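Local coordinates for protein subtilase cytotoxin subunit A (PDB 2IY9) that acts as the serine protease subunit of an AB5 toxin, cutting the host endoplasmic reticulum chaperone BiP and so provoking ER stress and cell death, at residues Arg217-Ala222 / Thr238-Gly243; Pro230-Gly235 / Asp248-Gly253; Thr275-Gly280 / Arg319-Glu324. One frame throughout, in Å; residues are numbered along the deposited sequence.

Contact 1: Arg217-Ala222 / Thr238-Gly243; sequences RVAALA and TGSRFG
The side chain of S240 docks onto the backbone of A219 and A220, joining a buried loop to the C-terminal half of strand 215-221 in the parallel sheet of the subtilase fold. One almost straight hydrogen bond carries the contact: the amide of A220 donates to OG of S240, with N to OG 3.0 Å and an N-H...O angle of 173°. The hydroxyl in turn gives its own hydrogen to the carbonyl of R241, the OG to O distance being 2.7 Å and the donor tilted 16° from the carbonyl plane. OG therefore acts as acceptor across the contact and donor along its own chain, which fixes its rotation and satisfies a buried polar group. With OG anti to the backbone N (chi1 -177°), the hydroxyl is thrust at the strand while still reaching the next carbonyl.

Serine suits the position because the approach is tight and a small hydroxyl is what the strand amide needs. Alanines suit the other side. CB of A219 lies 3.3 Å from OG of S240. A220 CB is 3.9 Å from S240 CB, so the small methyls let the loop come close to the strand. R241 turns its guanidinium elsewhere, to a salt bridge with D184.

Strand 215-221 runs between strands 176-180 and 249-252. V218 points away from the loop and packs on A274, T275 and V278 of helix 271-288, whereas S240 touches T271 at the start of that same helix.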
ATOM      1  N   ARG A 217       8.142   1.317  -1.095  1.00 21.26           N
ATOM      2  CA  ARG A 217       8.285  -0.138  -0.939  1.00 21.19           C
ATOM      3  C   ARG A 217       8.185  -0.476   0.537  1.00 20.97           C
ATOM      4  O   ARG A 217       8.954   0.033   1.340  1.00 21.34           O
ATOM      5  CB  ARG A 217       9.649  -0.608  -1.476  1.00 20.80           C
ATOM      6  CG  ARG A 217       9.869  -0.307  -2.958  1.00 21.19           C
ATOM      7  CD  ARG A 217      11.360  -0.124  -3.310  1.00 22.32           C
ATOM      8  NE  ARG A 217      11.474   0.347  -4.692  1.00 23.12           N
ATOM      9  CZ  ARG A 217      11.434   1.626  -5.044  1.00 24.03           C
ATOM     10  NH1 ARG A 217      11.333   2.572  -4.109  1.00 22.94           N
ATOM     11  NH2 ARG A 217      11.520   1.966  -6.325  1.00 22.97           N
ATOM     12  N   VAL A 218       7.237  -1.342   0.880  1.00 21.09           N
ATOM     13  CA  VAL A 218       6.857  -1.559   2.269  1.00 20.68           C
ATOM     14  C   VAL A 218       7.193  -2.984   2.752  1.00 20.61           C
ATOM     15  O   VAL A 218       6.799  -3.968   2.120  1.00 20.57           O
ATOM     16  CB  VAL A 218       5.342  -1.250   2.481  1.00 21.10           C
ATOM     17  CG1 VAL A 218       4.918  -1.522   3.939  1.00 20.68           C
ATOM     18  CG2 VAL A 218       5.008   0.213   2.093  1.00 20.22           C
ATOM     19  N   ALA A 219       7.924  -3.071   3.863  1.00 20.65           N
ATOM     20  CA  ALA A 219       8.166  -4.339   4.580  1.00 21.03           C
ATOM     21  C   ALA A 219       7.271  -4.469   5.823  1.00 21.78           C
ATOM     22  O   ALA A 219       6.728  -3.473   6.310  1.00 21.95           O
ATOM     23  CB  ALA A 219       9.630  -4.445   4.983  1.00 20.64           C
ATOM     24  N   ALA A 220       7.173  -5.690   6.364  1.00 21.95           N
ATOM     25  CA  ALA A 220       6.216  -6.003   7.442  1.00 22.49           C
ATOM     26  C   ALA A 220       6.900  -6.245   8.787  1.00 23.12           C
ATOM     27  O   ALA A 220       7.878  -7.001   8.875  1.00 23.19           O
ATOM     28  CB  ALA A 220       5.387  -7.211   7.067  1.00 22.24           C
ATOM     29  N   LEU A 221       6.373  -5.593   9.822  1.00 23.25           N
ATOM     30  CA  LEU A 221       6.921  -5.691  11.175  1.00 23.87           C
ATOM     31  C   LEU A 221       6.129  -6.657  12.031  1.00 24.20           C
ATOM     32  O   LEU A 221       4.908  -6.783  11.880  1.00 23.68           O
ATOM     33  CB  LEU A 221       6.893  -4.323  11.856  1.00 23.73           C
ATOM     34  CG  LEU A 221       7.788  -3.243  11.255  1.00 24.20           C
ATOM     35  CD1 LEU A 221       7.447  -1.878  11.825  1.00 23.68           C
ATOM     36  CD2 LEU A 221       9.279  -3.588  11.455  1.00 25.10           C
ATOM     37  N   ALA A 222       6.834  -7.305  12.954  1.00 24.91           N
ATOM     38  CA  ALA A 222       6.204  -8.084  14.021  1.00 25.30           C
ATOM     39  C   ALA A 222       5.455  -7.151  14.968  1.00 25.73           C
ATOM     40  O   ALA A 222       5.744  -5.955  15.041  1.00 25.23           O
ATOM     41  CB  ALA A 222       7.259  -8.874  14.783  1.00 25.31           C
ATOM     42  N   THR A 238       5.072 -16.321   5.355  1.00 29.54           N
ATOM     43  CA  THR A 238       4.521 -14.963   5.383  1.00 29.02           C
ATOM     44  C   THR A 238       5.545 -13.919   5.842  1.00 28.39           C
ATOM     45  O   THR A 238       5.243 -12.734   5.858  1.00 28.55           O
ATOM     46  CB  THR A 238       3.295 -14.860   6.315  1.00 28.99           C
ATOM     47  OG1 THR A 238       3.693 -15.139   7.667  1.00 29.39           O
ATOM     48  CG2 THR A 238       2.205 -15.827   5.900  1.00 28.99           C
ATOM     49  N   GLY A 239       6.744 -14.372   6.212  1.00 27.83           N
ATOM     50  CA  GLY A 239       7.807 -13.494   6.670  1.00 26.81           C
ATOM     51  C   GLY A 239       8.141 -12.415   5.656  1.00 26.32           C
ATOM     52  O   GLY A 239       8.088 -12.658   4.437  1.00 26.14           O
ATOM     53  N   SER A 240       8.487 -11.229   6.156  1.00 25.67           N
ATOM     54  CA  SER A 240       8.770 -10.092   5.276  1.00 25.43           C
ATOM     55  C   SER A 240      10.065 -10.292   4.514  1.00 25.18           C
ATOM     56  O   SER A 240      11.093 -10.613   5.100  1.00 25.34           O
ATOM     57  CB  SER A 240       8.869  -8.791   6.077  1.00 25.61           C
ATOM     58  OG  SER A 240       9.080  -7.681   5.214  1.00 24.93           O
ATOM     59  N   ARG A 241      10.018 -10.083   3.205  1.00 24.67           N
ATOM     60  CA  ARG A 241      11.243  -9.837   2.451  1.00 24.72           C
ATOM     61  C   ARG A 241      11.893  -8.547   2.962  1.00 24.81           C
ATOM     62  O   ARG A 241      11.233  -7.719   3.625  1.00 24.61           O
ATOM     63  CB  ARG A 241      10.949  -9.748   0.959  1.00 24.62           C
ATOM     64  CG  ARG A 241      10.729 -11.093   0.345  1.00 25.15           C
ATOM     65  CD  ARG A 241      10.590 -11.035  -1.160  1.00 25.40           C
ATOM     66  NE  ARG A 241      10.524 -12.395  -1.688  1.00 25.56           N
ATOM     67  CZ  ARG A 241      10.347 -12.715  -2.960  1.00 25.79           C
ATOM     68  NH1 ARG A 241      10.219 -11.771  -3.888  1.00 25.06           N
ATOM     69  NH2 ARG A 241      10.304 -13.995  -3.305  1.00 25.60           N
ATOM     70  N   PHE A 242      13.186  -8.384   2.687  1.00 24.26           N
ATOM     71  CA  PHE A 242      13.948  -7.281   3.262  1.00 24.26           C
ATOM     72  C   PHE A 242      15.178  -6.934   2.427  1.00 24.68           C
ATOM     73  O   PHE A 242      15.552  -7.660   1.499  1.00 23.67           O
ATOM     74  CB  PHE A 242      14.375  -7.605   4.707  1.00 24.32           C
ATOM     75  CG  PHE A 242      15.402  -8.716   4.815  1.00 25.21           C
ATOM     76  CD1 PHE A 242      16.771  -8.427   4.808  1.00 26.03           C
ATOM     77  CD2 PHE A 242      15.002 -10.036   4.935  1.00 26.17           C
ATOM     78  CE1 PHE A 242      17.731  -9.454   4.902  1.00 27.03           C
ATOM     79  CE2 PHE A 242      15.950 -11.073   5.054  1.00 25.65           C
ATOM     80  CZ  PHE A 242      17.312 -10.783   5.029  1.00 24.76           C
ATOM     81  N   GLY A 243      15.803  -5.815   2.774  1.00 24.81           N
ATOM     82  CA  GLY A 243      17.068  -5.450   2.159  1.00 25.54           C
ATOM     83  C   GLY A 243      17.204  -3.965   1.982  1.00 26.01           C
ATOM     84  O   GLY A 243      16.386  -3.331   1.308  1.00 25.47           O
TER

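Contact 2: Pro230-Gly235 / Asp248-Gly253; sequences PVLHGG and DIAAPG
L232 and H233 rest against A250 and G253: the loop runs beside the end of strand 215-221 and reaches strand 249-252, at one edge of the parallel sheet, with two side chains. The nearest CA atoms, those of H233 and G253, are 6.8 Å apart, and the two side chains of the loop meet a methyl and a backbone carbonyl.

The apolar share is one methyl-to-methyl touch: CD1 of L232 stands 4.3 Å from CB of A250. The leucine holds chi1 at -101°, away from a staggered value, and from there its branched end bends over to the strand. Leucine is long enough to span the gap, and alanine keeps the strand surface low where both residues also meet L221. L232 also touches S240 and F242.

The second touch is a carbonyl over a ring face, a van der Waals contact. CG of H233 is 4.1 Å from O of G253, which sits over one face of the imidazole. CG is anti to the backbone N (chi1 169°), a rotation that swings the ring toward G253.

The ring nitrogens are satisfied outside the contact, NE2 by OG1 of T238 and ND1 by NE2 of Q254. If the Q254 amide donates to ND1, NE2 would probably carry the hydrogen and the ring would be neutral. These two bonds hold the imidazole from both nitrogens and tie the loop to the chain just beyond strand 249-252.

Such an irregular connection, touching with its side chains the edge strand it leads into, belongs here to the subtilisin-like alpha/beta fold; G253 lies about 9 Å, measured to the side chain of S272, from this residue assigned to the charge relay.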
ATOM      1  N   PRO A 230      10.835  -2.311  17.065  1.00 28.33           N
ATOM      2  CA  PRO A 230      10.275  -3.266  16.109  1.00 27.50           C
ATOM      3  C   PRO A 230      11.329  -4.135  15.467  1.00 27.39           C
ATOM      4  O   PRO A 230      12.497  -3.739  15.362  1.00 27.04           O
ATOM      5  CB  PRO A 230       9.631  -2.366  15.036  1.00 27.41           C
ATOM      6  CG  PRO A 230       9.495  -1.040  15.669  1.00 27.92           C
ATOM      7  CD  PRO A 230      10.669  -0.926  16.598  1.00 27.88           C
ATOM      8  N   VAL A 231      10.904  -5.330  15.079  1.00 27.53           N
ATOM      9  CA  VAL A 231      11.678  -6.222  14.239  1.00 27.58           C
ATOM     10  C   VAL A 231      10.780  -6.607  13.061  1.00 27.53           C
ATOM     11  O   VAL A 231       9.545  -6.537  13.167  1.00 26.52           O
ATOM     12  CB  VAL A 231      12.115  -7.489  15.001  1.00 28.00           C
ATOM     13  CG1 VAL A 231      13.139  -7.144  16.083  1.00 29.46           C
ATOM     14  CG2 VAL A 231      10.913  -8.193  15.606  1.00 28.37           C
ATOM     15  N   LEU A 232      11.393  -6.993  11.946  1.00 27.02           N
ATOM     16  CA  LEU A 232      10.622  -7.467  10.794  1.00 27.91           C
ATOM     17  C   LEU A 232       9.945  -8.789  11.118  1.00 27.53           C
ATOM     18  O   LEU A 232      10.529  -9.629  11.810  1.00 27.58           O
ATOM     19  CB  LEU A 232      11.489  -7.591   9.533  1.00 27.97           C
ATOM     20  CG  LEU A 232      11.350  -6.425   8.535  1.00 28.82           C
ATOM     21  CD1 LEU A 232      11.940  -5.116   9.057  1.00 30.23           C
ATOM     22  CD2 LEU A 232      11.948  -6.769   7.166  1.00 28.91           C
ATOM     23  N   HIS A 233       8.706  -8.946  10.651  1.00 27.15           N
ATOM     24  CA  HIS A 233       7.993 -10.213  10.725  1.00 27.64           C
ATOM     25  C   HIS A 233       8.776 -11.269   9.961  1.00 28.27           C
ATOM     26  O   HIS A 233       9.164 -11.059   8.813  1.00 28.13           O
ATOM     27  CB  HIS A 233       6.557 -10.072  10.185  1.00 27.19           C
ATOM     28  CG  HIS A 233       5.845 -11.378   9.994  1.00 26.30           C
ATOM     29  ND1 HIS A 233       5.445 -12.175  11.047  1.00 26.03           N
ATOM     30  CD2 HIS A 233       5.456 -12.023   8.868  1.00 25.50           C
ATOM     31  CE1 HIS A 233       4.855 -13.261  10.577  1.00 24.89           C
ATOM     32  NE2 HIS A 233       4.852 -13.198   9.256  1.00 24.50           N
ATOM     33  N   GLY A 234       9.029 -12.397  10.619  1.00 29.24           N
ATOM     34  CA  GLY A 234       9.874 -13.445  10.054  1.00 29.61           C
ATOM     35  C   GLY A 234       9.057 -14.650   9.638  1.00 30.53           C
ATOM     36  O   GLY A 234       7.853 -14.703   9.890  1.00 30.42           O
ATOM     37  N   GLY A 235       9.717 -15.616   9.001  1.00 31.13           N
ATOM     38  CA  GLY A 235       9.054 -16.833   8.521  1.00 31.59           C
ATOM     39  C   GLY A 235       9.321 -17.111   7.057  1.00 32.04           C
ATOM     40  O   GLY A 235       9.523 -16.185   6.262  1.00 32.07           O
ATOM     41  N   ASP A 248      11.656   0.854   1.403  1.00 22.84           N
ATOM     42  CA  ASP A 248      11.631   2.263   1.839  1.00 23.00           C
ATOM     43  C   ASP A 248      11.196   2.465   3.295  1.00 22.96           C
ATOM     44  O   ASP A 248      11.688   3.370   3.981  1.00 22.85           O
ATOM     45  CB  ASP A 248      10.738   3.095   0.908  1.00 23.09           C
ATOM     46  CG  ASP A 248      11.258   3.121  -0.520  1.00 23.24           C
ATOM     47  OD1 ASP A 248      12.378   3.631  -0.742  1.00 25.99           O
ATOM     48  OD2 ASP A 248      10.559   2.609  -1.419  1.00 22.74           O
ATOM     49  N   ILE A 249      10.275   1.620   3.755  1.00 22.57           N
ATOM     50  CA  ILE A 249       9.659   1.766   5.074  1.00 22.56           C
ATOM     51  C   ILE A 249       9.121   0.412   5.533  1.00 22.73           C
ATOM     52  O   ILE A 249       8.744  -0.438   4.706  1.00 22.72           O
ATOM     53  CB  ILE A 249       8.505   2.826   5.050  1.00 22.64           C
ATOM     54  CG1 ILE A 249       8.157   3.311   6.466  1.00 23.54           C
ATOM     55  CG2 ILE A 249       7.261   2.287   4.308  1.00 22.11           C
ATOM     56  CD1 ILE A 249       7.246   4.544   6.491  1.00 22.93           C
ATOM     57  N   ALA A 250       9.086   0.221   6.849  1.00 22.29           N
ATOM     58  CA  ALA A 250       8.433  -0.935   7.429  1.00 22.29           C
ATOM     59  C   ALA A 250       7.219  -0.488   8.232  1.00 22.20           C
ATOM     60  O   ALA A 250       7.203   0.589   8.843  1.00 22.46           O
ATOM     61  CB  ALA A 250       9.407  -1.738   8.297  1.00 22.05           C
ATOM     62  N   ALA A 251       6.199  -1.334   8.227  1.00 22.18           N
ATOM     63  CA  ALA A 251       4.957  -1.014   8.886  1.00 22.35           C
ATOM     64  C   ALA A 251       4.401  -2.256   9.558  1.00 22.66           C
ATOM     65  O   ALA A 251       4.812  -3.370   9.224  1.00 22.09           O
ATOM     66  CB  ALA A 251       3.971  -0.449   7.870  1.00 22.68           C
ATOM     67  N   PRO A 252       3.491  -2.076  10.533  1.00 23.12           N
ATOM     68  CA  PRO A 252       2.789  -3.201  11.146  1.00 23.13           C
ATOM     69  C   PRO A 252       2.342  -4.252  10.123  1.00 23.53           C
ATOM     70  O   PRO A 252       1.633  -3.928   9.166  1.00 23.00           O
ATOM     71  CB  PRO A 252       1.581  -2.527  11.796  1.00 23.45           C
ATOM     72  CG  PRO A 252       2.134  -1.200  12.248  1.00 22.74           C
ATOM     73  CD  PRO A 252       3.096  -0.782  11.140  1.00 22.88           C
ATOM     74  N   GLY A 253       2.779  -5.497  10.325  1.00 23.36           N
ATOM     75  CA  GLY A 253       2.436  -6.580   9.416  1.00 23.58           C
ATOM     76  C   GLY A 253       2.344  -7.953  10.059  1.00 23.96           C
ATOM     77  O   GLY A 253       2.630  -8.956   9.411  1.00 24.29           O
TER

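Contact 3: Thr275-Gly280 / Arg319-Glu324; sequences TAIVSG and RVLNAE
L321 drives one methyl into the side of helix 271-288, where I277 and V278 receive it. CD2 does the touching, 3.8 Å from CG2 of I277 and 4.1 Å from CG2 of V278. The leucine reaches them with CG anti to the backbone N (chi1 178°), which carries the side chain toward the helix from the turn between strand 319-320 and helix 323-331; chi2 near 65° then leaves CD2 as the extended branch that meets it. The side chain crosses I277 at a slant and runs past V278 in the opposite direction. Branching at CB suits both helix residues, since each offers a methyl close to the main chain; leucine supplies the extra reach. All three are buried.

The outer side is polar and more open. N322 is the N-cap of helix 323-331, its OD1 accepting from N of K325 while ND2 bonds OD1 of D306, and E324 lies exposed. The A2 domain, which enters the SubB pore, begins about here.

L321 also packs on I249 and A251 of strand 249-252 and on I30 of helix 25-30, so it fills the space between the sheet edge and two helices, while V278 continues inward to strand 176-180.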
ATOM      1  N   THR A 275       1.491  -2.978   3.634  1.00 20.41           N
ATOM      2  CA  THR A 275       1.303  -2.040   2.543  1.00 20.46           C
ATOM      3  C   THR A 275      -0.036  -1.303   2.673  1.00 20.36           C
ATOM      4  O   THR A 275      -0.099  -0.091   2.476  1.00 19.78           O
ATOM      5  CB  THR A 275       1.389  -2.762   1.205  1.00 20.51           C
ATOM      6  OG1 THR A 275       2.672  -3.391   1.106  1.00 20.96           O
ATOM      7  CG2 THR A 275       1.178  -1.794   0.039  1.00 19.83           C
ATOM      8  N   ALA A 276      -1.101  -2.038   2.994  1.00 20.61           N
ATOM      9  CA  ALA A 276      -2.435  -1.435   3.115  1.00 21.48           C
ATOM     10  C   ALA A 276      -2.437  -0.328   4.166  1.00 21.56           C
ATOM     11  O   ALA A 276      -3.022   0.747   3.981  1.00 21.06           O
ATOM     12  CB  ALA A 276      -3.476  -2.500   3.434  1.00 21.39           C
ATOM     13  N   ILE A 277      -1.772  -0.608   5.277  1.00 21.17           N
ATOM     14  CA  ILE A 277      -1.715   0.318   6.391  1.00 21.32           C
ATOM     15  C   ILE A 277      -0.996   1.615   5.994  1.00 20.94           C
ATOM     16  O   ILE A 277      -1.462   2.720   6.329  1.00 21.10           O
ATOM     17  CB  ILE A 277      -1.093  -0.379   7.623  1.00 20.89           C
ATOM     18  CG1 ILE A 277      -2.100  -1.395   8.188  1.00 21.65           C
ATOM     19  CG2 ILE A 277      -0.690   0.645   8.700  1.00 22.26           C
ATOM     20  CD1 ILE A 277      -1.525  -2.396   9.197  1.00 22.19           C
ATOM     21  N   VAL A 278       0.114   1.489   5.264  1.00 20.30           N
ATOM     22  CA  VAL A 278       0.852   2.674   4.808  1.00 20.87           C
ATOM     23  C   VAL A 278      -0.015   3.517   3.870  1.00 21.09           C
ATOM     24  O   VAL A 278      -0.039   4.745   3.976  1.00 21.26           O
ATOM     25  CB  VAL A 278       2.209   2.322   4.148  1.00 20.65           C
ATOM     26  CG1 VAL A 278       2.807   3.568   3.465  1.00 21.31           C
ATOM     27  CG2 VAL A 278       3.185   1.789   5.204  1.00 19.17           C
ATOM     28  N   SER A 279      -0.730   2.846   2.969  1.00 20.95           N
ATOM     29  CA  SER A 279      -1.673   3.514   2.075  1.00 21.63           C
ATOM     30  C   SER A 279      -2.746   4.278   2.829  1.00 21.79           C
ATOM     31  O   SER A 279      -3.124   5.367   2.412  1.00 21.47           O
ATOM     32  CB  SER A 279      -2.336   2.515   1.118  1.00 21.50           C
ATOM     33  OG  SER A 279      -1.406   2.071   0.147  1.00 21.54           O
ATOM     34  N   GLY A 280      -3.239   3.714   3.936  1.00 21.83           N
ATOM     35  CA  GLY A 280      -4.235   4.431   4.752  1.00 21.82           C
ATOM     36  C   GLY A 280      -3.675   5.703   5.371  1.00 21.56           C
ATOM     37  O   GLY A 280      -4.368   6.720   5.461  1.00 21.70           O
ATOM     38  N   ARG A 319      13.755   2.854   8.587  1.00 24.34           N
ATOM     39  CA  ARG A 319      12.490   3.576   8.717  1.00 23.90           C
ATOM     40  C   ARG A 319      11.294   2.736   9.150  1.00 23.94           C
ATOM     41  O   ARG A 319      10.976   1.693   8.539  1.00 23.69           O
ATOM     42  CB  ARG A 319      12.126   4.295   7.416  1.00 24.12           C
ATOM     43  CG  ARG A 319      13.092   5.362   6.990  1.00 24.36           C
ATOM     44  CD  ARG A 319      12.490   6.197   5.895  1.00 24.69           C
ATOM     45  NE  ARG A 319      13.499   6.954   5.173  1.00 24.56           N
ATOM     46  CZ  ARG A 319      14.022   6.593   4.007  1.00 27.41           C
ATOM     47  NH1 ARG A 319      13.639   5.464   3.413  1.00 26.34           N
ATOM     48  NH2 ARG A 319      14.937   7.364   3.432  1.00 27.70           N
ATOM     49  N   VAL A 320      10.611   3.229  10.182  1.00 23.56           N
ATOM     50  CA  VAL A 320       9.387   2.614  10.682  1.00 23.16           C
ATOM     51  C   VAL A 320       8.262   3.644  10.675  1.00 23.10           C
ATOM     52  O   VAL A 320       8.426   4.781  11.156  1.00 23.54           O
ATOM     53  CB  VAL A 320       9.590   2.002  12.093  1.00 23.20           C
ATOM     54  CG1 VAL A 320       8.252   1.569  12.712  1.00 24.49           C
ATOM     55  CG2 VAL A 320      10.551   0.815  12.025  1.00 24.13           C
ATOM     56  N   LEU A 321       7.125   3.238  10.117  1.00 22.47           N
ATOM     57  CA  LEU A 321       5.945   4.079   9.991  1.00 22.98           C
ATOM     58  C   LEU A 321       5.550   4.741  11.309  1.00 23.34           C
ATOM     59  O   LEU A 321       5.323   4.061  12.314  1.00 23.03           O
ATOM     60  CB  LEU A 321       4.774   3.245   9.457  1.00 22.77           C
ATOM     61  CG  LEU A 321       3.441   3.981   9.301  1.00 21.91           C
ATOM     62  CD1 LEU A 321       3.556   5.077   8.246  1.00 22.07           C
ATOM     63  CD2 LEU A 321       2.285   3.015   8.996  1.00 22.15           C
ATOM     64  N   ASN A 322       5.489   6.071  11.286  1.00 24.29           N
ATOM     65  CA  ASN A 322       4.960   6.855  12.398  1.00 25.10           C
ATOM     66  C   ASN A 322       3.865   7.749  11.837  1.00 25.15           C
ATOM     67  O   ASN A 322       4.160   8.769  11.204  1.00 25.52           O
ATOM     68  CB  ASN A 322       6.056   7.710  13.050  1.00 25.15           C
ATOM     69  CG  ASN A 322       5.554   8.496  14.257  1.00 26.99           C
ATOM     70  OD1 ASN A 322       4.348   8.725  14.419  1.00 26.59           O
ATOM     71  ND2 ASN A 322       6.489   8.908  15.117  1.00 26.74           N
ATOM     72  N   ALA A 323       2.618   7.337  12.046  1.00 25.44           N
ATOM     73  CA  ALA A 323       1.447   8.027  11.495  1.00 26.04           C
ATOM     74  C   ALA A 323       1.210   9.366  12.164  1.00 26.43           C
ATOM     75  O   ALA A 323       0.813  10.323  11.498  1.00 26.30           O
ATOM     76  CB  ALA A 323       0.209   7.161  11.604  1.00 25.51           C
ATOM     77  N   GLU A 324       1.447   9.427  13.477  1.00 27.41           N
ATOM     78  CA  GLU A 324       1.262  10.661  14.235  1.00 28.57           C
ATOM     79  C   GLU A 324       2.116  11.771  13.638  1.00 28.22           C
ATOM     80  O   GLU A 324       1.612  12.853  13.330  1.00 28.26           O
ATOM     81  CB  GLU A 324       1.574  10.465  15.730  1.00 28.73           C
ATOM     82  CG  GLU A 324       1.633  11.786  16.519  1.00 30.70           C
ATOM     83  CD  GLU A 324       2.022  11.585  17.970  1.00 31.60           C
ATOM     84  OE1 GLU A 324       3.221  11.746  18.299  1.00 36.60           O
ATOM     85  OE2 GLU A 324       1.132  11.254  18.783  1.00 36.40           O
TER

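From the N terminus, strand 215-221 enters first. Contact 1 closes the loop running on to 238-243, and contact 2 ties 230-235, inside that loop, to strand 249-252 beyond it; the two therefore cross. They meet directly where H233 N bonds A220 O and H233 O bonds S240 N, so the middle of the connection is held to strand 215-221 and to its own later part, while side chains touch 249-252. Contact 3 follows in series, closing a longer, partly helical excursion between 275-280 and 319-324. It joins the others through A250 N to R319 O at the sheet edge and through V218 against V278, linking sheet, helix 271-288 and the C-terminal region.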